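Local coordinates for protein ATP-dependent DNA ligase (PDB 6NHX) that joins broken DNA strands in an ATP-dependent reaction, sealing double-strand breaks during non-homologous end joining together with Ku, at residues A9-T14 with R178-W183; A27-W32 with I166-D171; H188-E193 with Y278-P283. The protein carries 1 engineered substitution. All blocks are in the same frame, centred on the assembly; numbering follows the deposited sequence.

Contact 1. Residues A9-T14 with R178-W183. With ATP (adenosine-5'-triphosphate), chain B.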
# COMPACT_ATOMS: atom_id res chain seq x y z
N ALA A 9 8.37 4.33 15.12
CA ALA A 9 7.44 4.55 14.04
C ALA A 9 8.20 4.53 12.72
O ALA A 9 9.38 4.89 12.67
CB ALA A 9 6.73 5.91 14.19
N PRO A 10 7.55 4.10 11.64
CA PRO A 10 8.27 3.94 10.37
C PRO A 10 8.68 5.28 9.76
O PRO A 10 8.00 6.30 9.91
CB PRO A 10 7.25 3.23 9.47
CG PRO A 10 6.18 2.72 10.38
CD PRO A 10 6.15 3.66 11.55
N MET A 11 9.82 5.24 9.08
CA MET A 11 10.26 6.32 8.21
C MET A 11 9.39 6.33 6.95
O MET A 11 8.92 5.29 6.48
CB MET A 11 11.71 6.05 7.84
CG MET A 11 12.39 7.15 7.04
SD MET A 11 14.15 6.80 6.88
CE MET A 11 14.65 8.15 5.79
N LEU A 12 9.19 7.52 6.39
CA LEU A 12 8.27 7.70 5.26
C LEU A 12 8.99 8.36 4.09
O LEU A 12 9.99 9.05 4.26
CB LEU A 12 7.05 8.52 5.69
CG LEU A 12 6.24 7.89 6.83
CD1 LEU A 12 5.19 8.89 7.33
CD2 LEU A 12 5.58 6.59 6.38
N ALA A 13 8.45 8.12 2.89
CA ALA A 13 9.03 8.58 1.63
C ALA A 13 8.30 9.81 1.11
O ALA A 13 7.12 10.02 1.39
CB ALA A 13 8.97 7.49 0.56
N THR A 14 9.01 10.60 0.34
CA THR A 14 8.45 11.80 -0.28
C THR A 14 8.06 11.49 -1.71
O THR A 14 8.85 10.91 -2.46
CB THR A 14 9.51 12.89 -0.30
OG1 THR A 14 10.00 13.11 1.03
CG2 THR A 14 8.93 14.18 -0.78
N ARG A 178 9.35 10.09 10.52
CA ARG A 178 9.54 11.29 9.71
C ARG A 178 9.47 10.95 8.23
O ARG A 178 9.97 9.90 7.80
CB ARG A 178 10.90 11.93 9.98
CG ARG A 178 11.05 12.54 11.35
CD ARG A 178 12.39 13.25 11.48
NE ARG A 178 12.27 14.70 11.30
CZ ARG A 178 12.35 15.32 10.13
NH1 ARG A 178 12.55 14.62 9.02
NH2 ARG A 178 12.23 16.64 10.06
N ARG A 179 8.87 11.84 7.45
CA ARG A 179 8.92 11.75 6.00
C ARG A 179 10.12 12.55 5.52
O ARG A 179 10.28 13.72 5.90
CB ARG A 179 7.63 12.30 5.39
CG ARG A 179 7.47 11.96 3.92
CD ARG A 179 6.16 12.51 3.35
NE ARG A 179 4.98 12.03 4.08
CZ ARG A 179 4.35 10.89 3.83
NH1 ARG A 179 4.77 10.07 2.87
NH2 ARG A 179 3.26 10.58 4.55
N CYS A 180 10.98 11.94 4.70
CA CYS A 180 12.30 12.48 4.46
C CYS A 180 12.61 12.58 2.97
O CYS A 180 12.16 11.75 2.17
CB CYS A 180 13.37 11.59 5.11
SG CYS A 180 13.17 11.45 6.90
N ALA A 181 13.43 13.57 2.63
CA ALA A 181 13.89 13.74 1.25
C ALA A 181 14.83 12.63 0.81
O ALA A 181 15.06 12.47 -0.40
CB ALA A 181 14.58 15.10 1.09
N SER A 182 15.37 11.85 1.74
CA SER A 182 16.28 10.76 1.40
C SER A 182 15.56 9.52 0.89
O SER A 182 16.23 8.57 0.45
CB SER A 182 17.11 10.41 2.63
OG SER A 182 16.23 10.11 3.71
N TRP A 183 14.23 9.48 0.96
CA TRP A 183 13.43 8.40 0.39
C TRP A 183 12.43 9.02 -0.57
O TRP A 183 11.70 9.93 -0.19
CB TRP A 183 12.64 7.65 1.47
CG TRP A 183 13.37 6.68 2.35
CD1 TRP A 183 14.71 6.63 2.58
CD2 TRP A 183 12.78 5.62 3.09
NE1 TRP A 183 14.99 5.59 3.46
CE2 TRP A 183 13.82 4.96 3.78
CE3 TRP A 183 11.47 5.18 3.25
CZ2 TRP A 183 13.58 3.86 4.61
CZ3 TRP A 183 11.23 4.09 4.08
CH2 TRP A 183 12.28 3.45 4.74
PG ATP B . 2.12 7.23 2.83
O1G ATP B . 3.46 7.54 2.18
O2G ATP B . 1.62 8.27 3.80
O3G ATP B . 2.08 5.82 3.39
PB ATP B . 0.29 6.11 0.83
O1B ATP B . -0.68 6.72 -0.14
O2B ATP B . -0.14 5.01 1.79
O3B ATP B . 1.02 7.30 1.64
PA ATP B . 1.91 5.55 -1.50
O1A ATP B . 1.93 6.97 -1.98
O2A ATP B . 1.09 4.45 -2.11
O3A ATP B . 1.58 5.58 0.06
O5' ATP B . 3.44 5.06 -1.27
C5' ATP B . 3.74 3.68 -1.07
C4' ATP B . 3.54 3.27 0.39
O4' ATP B . 4.07 1.95 0.53
C3' ATP B . 4.28 4.15 1.38
O3' ATP B . 3.63 4.05 2.64
C2' ATP B . 5.60 3.43 1.46
O2' ATP B . 6.32 3.74 2.66
C1' ATP B . 5.19 1.96 1.41
N9 ATP B . 6.21 1.13 0.74
C8 ATP B . 5.97 0.18 -0.21
N7 ATP B . 7.13 -0.43 -0.58
C5 ATP B . 8.11 0.13 0.16
C6 ATP B . 9.55 -0.04 0.25
N6 ATP B . 10.19 -0.91 -0.55
N1 ATP B . 10.22 0.73 1.12
C2 ATP B . 9.61 1.62 1.92
N3 ATP B . 8.28 1.84 1.88
C4 ATP B . 7.51 1.14 1.02
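R179 and A13 meet beside the ATP triphosphate, where strand 12-15 runs parallel to the outermost strand 179-180 of the mixed sheet in the ATP-dependent ligase (nucleotidyltransferase) domain. The guanidinium of R179 carries the first shell. Its NH1 donates to ATP O1G at 2.9 Å with a nearly straight N-H...O angle of 174°, and its NH2 donates to ATP O2G at 2.9 Å, so two nitrogens hold two oxygens of the gamma-phosphate. NH1 also donates to the backbone O of A13 at 2.8 Å, within the carbonyl plane and close to the guanidinium plane; this third bond restrains the group's rotation. The chain reaches there with CG anti to the backbone N (chi1 -167°) and a bend that turns NE aside (chi3 -57°), while the CD1 methyl of L12 lies over one guanidinium face. R51, another ATP ligand, brings like charge close to NH2, and the phosphate oxygens probably offset that repulsion.

The second first-shell residue is W183, whose CZ3 lies 3.7 Å from ATP C2. An extended M11 covers one face of its indole: the methyl CE stands 3.6 Å from the centroid of the five-membered ring, and SD also lies over that face, a Met-aromatic contact.

Further out, backbone bonds set the strands and the turn that carry R179 and W183. The parallel pairing around L12 and R179 rests on L12 N to R178 O and C180 N to L12 O. From C180 the chain makes a type I beta turn to W183, whose carbonyl O accepts the T14 amide at 2.8 Å, almost straight. The turn is also gripped at its start: T14 OG1, set beside its own backbone N, donates at 2.8 Å to C180 O from well above that carbonyl's plane.

Contact 2. Residues A27-W32 with I166-D171. Engineered in segment 27-32: M31 (natural residue Lys). With ATP (adenosine-5'-triphosphate), chain B.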
# COMPACT_ATOMS: atom_id res chain seq x y z
N ALA A 27 19.91 3.81 -4.01
CA ALA A 27 19.45 2.44 -4.19
C ALA A 27 17.97 2.48 -4.57
O ALA A 27 17.26 3.42 -4.19
CB ALA A 27 19.63 1.64 -2.89
N PHE A 28 17.52 1.48 -5.31
CA PHE A 28 16.15 1.45 -5.82
C PHE A 28 15.48 0.15 -5.41
O PHE A 28 16.02 -0.94 -5.64
CB PHE A 28 16.15 1.60 -7.34
CG PHE A 28 16.80 2.87 -7.78
CD1 PHE A 28 16.19 4.10 -7.57
CD2 PHE A 28 18.06 2.85 -8.35
CE1 PHE A 28 16.81 5.27 -7.95
CE2 PHE A 28 18.69 4.02 -8.72
CZ PHE A 28 18.05 5.23 -8.54
N GLU A 29 14.32 0.27 -4.78
CA GLU A 29 13.53 -0.87 -4.36
C GLU A 29 12.18 -0.85 -5.07
O GLU A 29 11.68 0.22 -5.44
CB GLU A 29 13.24 -0.79 -2.86
CG GLU A 29 14.45 -0.99 -1.95
CD GLU A 29 14.06 -1.01 -0.48
OE1 GLU A 29 14.91 -0.63 0.35
OE2 GLU A 29 12.92 -1.40 -0.16
N GLY A 30 11.58 -2.02 -5.24
CA GLY A 30 10.19 -2.07 -5.65
C GLY A 30 9.28 -1.49 -4.59
O GLY A 30 9.53 -1.58 -3.38
N MET A 31 8.22 -0.82 -5.05
CA MET A 31 7.15 -0.37 -4.16
C MET A 31 6.13 -1.49 -4.01
O MET A 31 5.53 -1.93 -5.01
CB MET A 31 6.47 0.87 -4.74
CG MET A 31 5.29 1.33 -3.90
SD MET A 31 4.34 2.63 -4.71
CE MET A 31 5.51 3.99 -4.60
N TRP A 32 5.92 -1.95 -2.77
CA TRP A 32 5.04 -3.08 -2.46
C TRP A 32 3.75 -2.58 -1.81
O TRP A 32 3.79 -2.00 -0.72
CB TRP A 32 5.74 -4.06 -1.51
CG TRP A 32 7.18 -4.35 -1.88
CD1 TRP A 32 8.28 -4.16 -1.08
CD2 TRP A 32 7.66 -4.83 -3.13
NE1 TRP A 32 9.43 -4.53 -1.77
CE2 TRP A 32 9.07 -4.92 -3.04
CE3 TRP A 32 7.04 -5.18 -4.35
CZ2 TRP A 32 9.87 -5.38 -4.09
CZ3 TRP A 32 7.84 -5.62 -5.40
CH2 TRP A 32 9.24 -5.72 -5.27
N ILE A 166 10.68 2.82 -4.77
CA ILE A 166 11.17 3.69 -3.71
C ILE A 166 12.67 3.81 -3.90
O ILE A 166 13.39 2.81 -3.82
CB ILE A 166 10.88 3.16 -2.29
CG1 ILE A 166 9.49 2.52 -2.20
CG2 ILE A 166 11.12 4.29 -1.26
CD1 ILE A 166 8.38 3.53 -2.16
N ALA A 167 13.15 5.03 -4.12
CA ALA A 167 14.58 5.28 -4.11
C ALA A 167 15.00 5.70 -2.72
O ALA A 167 14.34 6.51 -2.07
CB ALA A 167 14.91 6.41 -5.09
N LYS A 168 16.12 5.14 -2.24
CA LYS A 168 16.63 5.45 -0.92
C LYS A 168 18.10 5.81 -1.03
O LYS A 168 18.88 5.09 -1.66
CB LYS A 168 16.40 4.27 0.03
CG LYS A 168 14.93 3.93 0.16
CD LYS A 168 14.70 2.65 0.97
CE LYS A 168 13.22 2.31 1.08
NZ LYS A 168 13.03 1.01 1.79
N ARG A 169 18.47 6.95 -0.45
CA ARG A 169 19.86 7.38 -0.54
C ARG A 169 20.78 6.38 0.15
O ARG A 169 20.52 5.94 1.28
CB ARG A 169 20.01 8.75 0.12
CG ARG A 169 19.71 9.92 -0.79
CD ARG A 169 20.25 11.24 -0.23
NE ARG A 169 21.71 11.25 -0.27
CZ ARG A 169 22.43 11.77 -1.26
NH1 ARG A 169 21.83 12.34 -2.29
NH2 ARG A 169 23.76 11.72 -1.20
N ARG A 170 21.86 6.01 -0.54
CA ARG A 170 22.76 5.00 0.02
C ARG A 170 23.40 5.46 1.33
O ARG A 170 23.71 4.62 2.18
CB ARG A 170 23.83 4.65 -1.02
CG ARG A 170 23.25 3.89 -2.21
CD ARG A 170 24.28 3.61 -3.28
NE ARG A 170 23.75 2.72 -4.31
CZ ARG A 170 23.62 1.40 -4.18
NH1 ARG A 170 23.98 0.80 -3.06
NH2 ARG A 170 23.12 0.68 -5.17
N ASP A 171 23.60 6.76 1.51
CA ASP A 171 24.25 7.29 2.70
C ASP A 171 23.27 7.65 3.82
O ASP A 171 23.70 8.24 4.82
CB ASP A 171 25.11 8.51 2.33
CG ASP A 171 24.29 9.69 1.81
OD1 ASP A 171 24.91 10.66 1.31
OD2 ASP A 171 23.05 9.66 1.88
PG ATP B . 2.12 7.23 2.83
O1G ATP B . 3.46 7.54 2.18
O2G ATP B . 1.62 8.27 3.80
O3G ATP B . 2.08 5.82 3.39
PB ATP B . 0.29 6.11 0.83
O1B ATP B . -0.68 6.72 -0.14
O2B ATP B . -0.14 5.01 1.79
O3B ATP B . 1.02 7.30 1.64
PA ATP B . 1.91 5.55 -1.50
O1A ATP B . 1.93 6.97 -1.98
O2A ATP B . 1.09 4.45 -2.11
O3A ATP B . 1.58 5.58 0.06
O5' ATP B . 3.44 5.06 -1.27
C5' ATP B . 3.74 3.68 -1.07
C4' ATP B . 3.54 3.27 0.39
O4' ATP B . 4.07 1.95 0.53
C3' ATP B . 4.28 4.15 1.38
O3' ATP B . 3.63 4.05 2.64
C2' ATP B . 5.60 3.43 1.46
O2' ATP B . 6.32 3.74 2.66
C1' ATP B . 5.19 1.96 1.41
N9 ATP B . 6.21 1.13 0.74
C8 ATP B . 5.97 0.18 -0.21
N7 ATP B . 7.13 -0.43 -0.58
C5 ATP B . 8.11 0.13 0.16
C6 ATP B . 9.55 -0.04 0.25
N6 ATP B . 10.19 -0.91 -0.55
N1 ATP B . 10.22 0.73 1.12
C2 ATP B . 9.61 1.62 1.92
N3 ATP B . 8.28 1.84 1.88
C4 ATP B . 7.51 1.14 1.02
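E29 and K168 extend from neighbouring antiparallel strands and meet at the Watson-Crick edge of the ATP adenine. Past CG, K168 is fully extended, its last torsions all near 180°, which brings NZ to 2.9 Å from both adenine N1 and E29 OE1. The bond to N1 reads an acceptor; the one to OE1 is a weak hydrogen bond within a salt bridge. E29 leaves with CG anti to its carbonyl carbon, and its extended chain carries CD out to the adenine (chi2 -175°). There OE2 accepts adenine N6 at 2.8 Å and a straight 169°, and OE1 also bonds Y124 OH. Backbone completes the recognition, since N6 also donates to G30 O and W32 N donates to N7 at 2.9 Å. This pattern of donors and acceptors matches adenine.

I166, on the same side of the sheet as E29 and K168, presses CG1 against the purine, 3.5 Å from C6. M31, an engineered residue (Lys in the natural sequence), lies across it at about a right angle. Its chain is bent at the end (chi3 -69°), turning CE to 3.8 Å from I166 CD1, while SD passes ATP C5'. On the opposite face of the sheet, A167 CB touches the F28 ring obliquely, 3.6 Å from CE1. R170 lays one guanidinium face over A27 CB, its NE bonded to A23 O.

The strands themselves are joined by reciprocal backbone bonds, A27 with K168 and E29 with I166, flanking the non-hydrogen-bonded pair F28-A167. The arrangement is the adenine pocket typical of covalent nucleotidyltransferases: strand 26-31 leads into motif I, K-x-D-G in the natural sequence, with M31 at the lysine position, and strand 164-169 carries most of motif IV, which runs from E163 to K168.

Contact 3. Residues H188-E193 with Y278-P283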
# COMPACT_ATOMS: atom_id res chain seq x y z
N HIS A 188 4.02 4.04 -11.26
CA HIS A 188 3.82 4.03 -12.70
C HIS A 188 2.52 4.71 -13.10
O HIS A 188 2.46 5.38 -14.14
CB HIS A 188 3.83 2.61 -13.22
CG HIS A 188 5.08 1.88 -12.86
ND1 HIS A 188 6.32 2.25 -13.34
CD2 HIS A 188 5.30 0.83 -12.03
CE1 HIS A 188 7.24 1.45 -12.83
NE2 HIS A 188 6.65 0.58 -12.04
N TRP A 189 1.46 4.53 -12.32
CA TRP A 189 0.14 5.04 -12.68
C TRP A 189 -0.18 6.32 -11.93
O TRP A 189 0.07 6.42 -10.72
CB TRP A 189 -0.95 4.02 -12.33
CG TRP A 189 -1.04 2.86 -13.25
CD1 TRP A 189 -0.34 1.68 -13.16
CD2 TRP A 189 -1.88 2.74 -14.40
NE1 TRP A 189 -0.70 0.84 -14.19
CE2 TRP A 189 -1.64 1.47 -14.96
CE3 TRP A 189 -2.82 3.59 -15.01
CZ2 TRP A 189 -2.30 1.03 -16.10
CZ3 TRP A 189 -3.47 3.14 -16.14
CH2 TRP A 189 -3.21 1.87 -16.68
N ASN A 190 -0.77 7.28 -12.64
CA ASN A 190 -1.49 8.35 -11.97
C ASN A 190 -2.55 7.72 -11.07
O ASN A 190 -3.21 6.75 -11.44
CB ASN A 190 -2.23 9.20 -13.00
CG ASN A 190 -1.30 10.01 -13.86
OD1 ASN A 190 -0.24 10.44 -13.42
ND2 ASN A 190 -1.70 10.23 -15.11
N THR A 191 -2.70 8.29 -9.87
CA THR A 191 -3.70 7.84 -8.91
C THR A 191 -4.58 9.01 -8.50
O THR A 191 -4.14 10.17 -8.48
CB THR A 191 -3.03 7.16 -7.71
OG1 THR A 191 -2.30 6.01 -8.17
CG2 THR A 191 -4.04 6.71 -6.67
N GLN A 192 -5.85 8.72 -8.23
CA GLN A 192 -6.81 9.75 -7.84
C GLN A 192 -7.66 9.21 -6.70
O GLN A 192 -8.15 8.08 -6.79
CB GLN A 192 -7.71 10.11 -9.04
CG GLN A 192 -8.84 11.10 -8.74
CD GLN A 192 -8.32 12.45 -8.30
OE1 GLN A 192 -7.50 13.07 -8.99
NE2 GLN A 192 -8.80 12.92 -7.14
N GLU A 193 -7.80 10.00 -5.64
CA GLU A 193 -8.78 9.71 -4.61
C GLU A 193 -10.17 10.05 -5.11
O GLU A 193 -10.39 11.09 -5.76
CB GLU A 193 -8.47 10.52 -3.35
CG GLU A 193 -7.13 10.14 -2.72
CD GLU A 193 -6.64 11.18 -1.74
OE1 GLU A 193 -7.40 12.11 -1.41
OE2 GLU A 193 -5.48 11.05 -1.30
N TYR A 278 -5.54 5.63 -13.04
CA TYR A 278 -6.17 6.07 -14.27
C TYR A 278 -5.08 6.54 -15.22
O TYR A 278 -3.97 6.87 -14.80
CB TYR A 278 -7.20 7.20 -14.02
CG TYR A 278 -6.55 8.51 -13.64
CD1 TYR A 278 -6.35 9.51 -14.58
CD2 TYR A 278 -6.12 8.75 -12.34
CE1 TYR A 278 -5.76 10.69 -14.24
CE2 TYR A 278 -5.52 9.93 -11.99
CZ TYR A 278 -5.34 10.90 -12.94
OH TYR A 278 -4.73 12.09 -12.59
N SER A 279 -5.42 6.59 -16.51
CA SER A 279 -4.49 7.13 -17.49
C SER A 279 -4.62 8.64 -17.56
O SER A 279 -3.69 9.38 -17.25
CB SER A 279 -4.72 6.48 -18.86
OG SER A 279 -6.07 6.62 -19.25
N GLU A 280 -5.80 9.11 -17.96
CA GLU A 280 -6.05 10.54 -18.10
C GLU A 280 -7.52 10.80 -17.79
O GLU A 280 -8.35 9.89 -17.83
CB GLU A 280 -5.75 11.06 -19.51
CG GLU A 280 -4.33 10.81 -20.02
CD GLU A 280 -3.28 11.58 -19.25
OE1 GLU A 280 -3.62 12.59 -18.60
OE2 GLU A 280 -2.09 11.18 -19.28
N TRP A 281 -7.84 12.05 -17.50
CA TRP A 281 -9.23 12.47 -17.40
C TRP A 281 -9.76 12.72 -18.81
O TRP A 281 -9.04 13.21 -19.68
CB TRP A 281 -9.33 13.78 -16.61
CG TRP A 281 -9.04 13.66 -15.15
CD1 TRP A 281 -7.83 13.82 -14.54
CD2 TRP A 281 -9.99 13.41 -14.10
NE1 TRP A 281 -7.96 13.66 -13.18
CE2 TRP A 281 -9.27 13.41 -12.88
CE3 TRP A 281 -11.37 13.17 -14.07
CZ2 TRP A 281 -9.89 13.19 -11.65
CZ3 TRP A 281 -11.98 12.96 -12.84
CH2 TRP A 281 -11.24 12.96 -11.65
N THR A 282 -11.02 12.36 -19.03
CA THR A 282 -11.69 12.82 -20.23
C THR A 282 -12.13 14.27 -20.03
O THR A 282 -12.26 14.74 -18.90
CB THR A 282 -12.92 11.98 -20.52
OG1 THR A 282 -13.95 12.32 -19.60
CG2 THR A 282 -12.61 10.49 -20.43
N PRO A 283 -12.38 15.00 -21.12
CA PRO A 283 -12.89 16.37 -20.97
C PRO A 283 -14.22 16.46 -20.23
O PRO A 283 -14.51 17.51 -19.65
CB PRO A 283 -12.99 16.88 -22.41
CG PRO A 283 -13.03 15.64 -23.26
CD PRO A 283 -12.17 14.65 -22.54
O HOH W 1 -1.28 6.81 -15.40
O HOH W 2 -4.73 12.25 -9.98
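In the C-terminal OB-fold domain, N190, on strand 190-201, meets Y278 where its antiparallel partner 273-278 passes into a loop. The amide of Y278 donates to N190 O at 3.0 Å. Alongside, water 1 accepts from N190 N and donates to Y278 O, each at 2.8 Å, so water stands between the other two backbone groups of the pair. The N190 side chain secures the loop as well: ND2 donates to S279 O at 3.0 Å with a bent N-H...O angle of 142°, the acceptor lying close to the amide plane.

N190 CB sits over one face of the Y278 ring, 3.8 Å from its centroid and 23° off the normal, a CH-pi contact. Y278 CG takes the crowded position between backbone N and carbonyl carbon (chi1 71°), and the ring lies against strand 190-201, where Q192 CB also touches CE2. W189 instead offers its ring edge, CE3 lying 3.5 Å from Y278 O.

Farther along, Q192 is fixed by bonds of its amide to V305 and E307 near the C-terminus, and its OE1 meets the edge of the W281 ring, 3.6 Å from CZ2.

How the contacts relate
Contacts 1 and 2 belong to one mixed sheet and both touch ATP: contact 2, the more buried, makes the polar contacts to the base, while contact 1, partly buried, holds the gamma-phosphate and also touches the base through W183. Along the chain, contact 2 is nested within the loop that contact 1 closes. They meet directly, W183 CD1 packing 3.6 Å from K168 CG, and W183 makes a cation-pi contact with K168. Contact 3, about 25 Å and 24 Å from their centres, follows in series and touches neither. It joins a different, antiparallel sheet and holds no nucleotide: bridging water and a side-chain amide replace the charged groups and ligand of the other two.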